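Local coordinates for cupin domain protein (Microcystis aeruginosa DIANCHI905, PDB 5ZBF) that probably acts as an isomerase in making the Choi moiety of aeruginosins, and binds iron(II) and 4-hydroxyphenylpyruvic acid in a cupin fold, at residues H43-P46 against E47-G51. Numbering follows the deposited sequence.
Sequences HQHP and ESQIG. With FE2 (Fe (II) ion), chain C; ENO (3-(4-hydroxy-phenyl)pyruvic acid), chain B.
H45 and Q49 meet at the iron(II) ion, their side chains crossing at about a right angle while the imidazole and amide planes stay only 26° apart. H45 binds the metal through NE2 at 2.2 Å. Its other ring nitrogen, ND1, donates to the backbone O of E47 at 2.9 Å; this oxygen lies almost in the ring plane, and the bond, bent to 140° at the hydrogen, probably helps the metal to set the ring's rotation. A histidine suits such a place because its two nitrogens face a metal and a second-shell carbonyl at once. Q49 reaches the ion from the strand: CG anti to the backbone N (chi1 179°) and an extended chain beyond it carry the amide to the metal, a span that a long, neutral side chain suits.

H43 supplies a third ligand, its NE2 2.2 Å from the iron. CD2 of H45 lies over the rim of one face of its ring; on the opposite face ENO C6 sits over the centre, 3.7 Å above the ring plane. ENO chelates the ion through O4 and O1, and H84 completes the six-coordinate shell. At the turn, which the rigid ring of P46 probably suits, P46 and E47 lie side by side, and the bend at chi2 brings E47 OE1 to 3.5 Å from P46 CD. A water joins P46 O to S48 OG, which is also hydrogen-bonded to T103 OG1. The HxHxxxQ spacing, with a distant histidine, matches the metal site of the cupin barrel, with glutamine where many cupins carry glutamate.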
loop_
_atom_site.group_PDB
_atom_site.type_symbol
_atom_site.label_atom_id
_atom_site.label_comp_id
_atom_site.label_asym_id
_atom_site.label_seq_id
_atom_site.Cartn_x
_atom_site.Cartn_y
_atom_site.Cartn_z
ATOM N N HIS A 43 10.048 -10.477 14.013
ATOM C CA HIS A 43 8.912 -11.264 14.433
ATOM C C HIS A 43 8.433 -12.122 13.282
ATOM O O HIS A 43 8.922 -12.005 12.166
ATOM C CB HIS A 43 7.791 -10.400 15.027
ATOM C CG HIS A 43 7.069 -9.535 14.040
ATOM N ND1 HIS A 43 6.122 -8.617 14.434
ATOM C CD2 HIS A 43 7.142 -9.449 12.689
ATOM C CE1 HIS A 43 5.637 -8.001 13.373
ATOM N NE2 HIS A 43 6.230 -8.499 12.304
ATOM N N GLN A 44 7.495 -13.004 13.573
ATOM C CA GLN A 44 6.854 -13.785 12.537
ATOM C C GLN A 44 5.383 -13.905 12.860
ATOM O O GLN A 44 4.972 -13.810 14.018
ATOM C CB GLN A 44 7.518 -15.158 12.368
ATOM C CG GLN A 44 7.627 -15.988 13.631
ATOM C CD GLN A 44 8.724 -17.028 13.540
ATOM O OE1 GLN A 44 9.661 -17.018 14.335
ATOM N NE2 GLN A 44 8.631 -17.918 12.555
ATOM N N HIS A 45 4.592 -14.083 11.811
ATOM C CA HIS A 45 3.161 -14.263 11.949
ATOM C C HIS A 45 2.638 -14.988 10.728
ATOM O O HIS A 45 3.259 -14.930 9.654
ATOM C CB HIS A 45 2.456 -12.915 12.110
ATOM C CG HIS A 45 3.049 -11.816 11.288
ATOM N ND1 HIS A 45 2.949 -11.776 9.914
ATOM C CD2 HIS A 45 3.742 -10.713 11.648
ATOM C CE1 HIS A 45 3.553 -10.696 9.461
ATOM N NE2 HIS A 45 4.043 -10.031 10.494
ATOM N N PRO A 46 1.485 -15.653 10.872
ATOM C CA PRO A 46 0.956 -16.456 9.771
ATOM C C PRO A 46 0.507 -15.619 8.572
ATOM O O PRO A 46 0.470 -16.129 7.453
ATOM C CB PRO A 46 -0.226 -17.198 10.405
ATOM C CG PRO A 46 -0.644 -16.354 11.553
ATOM C CD PRO A 46 0.585 -15.646 12.042
ATOM N N GLU A 47 0.187 -14.349 8.791
ATOM C CA GLU A 47 -0.140 -13.471 7.670
ATOM C C GLU A 47 1.109 -13.180 6.849
ATOM O O GLU A 47 2.188 -12.909 7.402
ATOM C CB GLU A 47 -0.749 -12.153 8.143
ATOM C CG GLU A 47 -2.103 -12.293 8.836
ATOM C CD GLU A 47 -2.013 -12.651 10.310
ATOM O OE1 GLU A 47 -0.894 -12.679 10.875
ATOM O OE2 GLU A 47 -3.077 -12.905 10.913
ATOM N N SER A 48 0.956 -13.258 5.530
ATOM C CA SER A 48 1.943 -12.724 4.602
ATOM C C SER A 48 1.873 -11.210 4.635
ATOM O O SER A 48 0.810 -10.633 4.900
ATOM C CB SER A 48 1.665 -13.200 3.181
ATOM O OG SER A 48 1.718 -14.609 3.101
ATOM N N GLN A 49 3.001 -10.576 4.347
ATOM C CA GLN A 49 3.132 -9.134 4.499
ATOM C C GLN A 49 3.940 -8.528 3.366
ATOM O O GLN A 49 4.957 -9.082 2.934
ATOM C CB GLN A 49 3.804 -8.834 5.838
ATOM C CG GLN A 49 4.039 -7.363 6.143
ATOM C CD GLN A 49 4.806 -7.164 7.432
ATOM O OE1 GLN A 49 5.833 -6.481 7.473
ATOM N NE2 GLN A 49 4.315 -7.779 8.491
ATOM N N ILE A 50 3.467 -7.381 2.897
ATOM C CA ILE A 50 4.194 -6.547 1.955
ATOM C C ILE A 50 4.086 -5.109 2.421
ATOM O O ILE A 50 3.173 -4.772 3.168
ATOM C CB ILE A 50 3.616 -6.637 0.524
ATOM C CG1 ILE A 50 2.125 -6.261 0.503
ATOM C CG2 ILE A 50 3.812 -8.043 -0.030
ATOM C CD1 ILE A 50 1.499 -6.242 -0.875
ATOM N N GLY A 51 4.987 -4.258 1.952
ATOM C CA GLY A 51 4.902 -2.846 2.276
ATOM C C GLY A 51 5.927 -1.990 1.581
ATOM O O GLY A 51 6.817 -2.503 0.923
HETATM FE FE FE2 C . 5.266 -8.207 10.346
HETATM O O4 ENO B . 6.127 -6.283 10.238
HETATM C C9 ENO B . 6.605 -4.115 13.971
HETATM C C8 ENO B . 7.293 -4.501 15.123
HETATM C C7 ENO B . 8.351 -5.408 15.039
HETATM C C6 ENO B . 8.719 -5.923 13.798
HETATM C C5 ENO B . 8.032 -5.535 12.649
HETATM C C4 ENO B . 6.975 -4.630 12.727
HETATM O O3 ENO B . 9.026 -5.793 16.161
HETATM C C3 ENO B . 6.237 -4.235 11.462
HETATM C C2 ENO B . 5.520 -5.472 10.943
HETATM C C1 ENO B . 4.120 -5.726 11.299
HETATM O O2 ENO B . 3.390 -4.807 11.753
HETATM O O1 ENO B . 3.681 -6.889 11.139
HETATM O O HOH W 1 -0.040 -16.139 4.604
#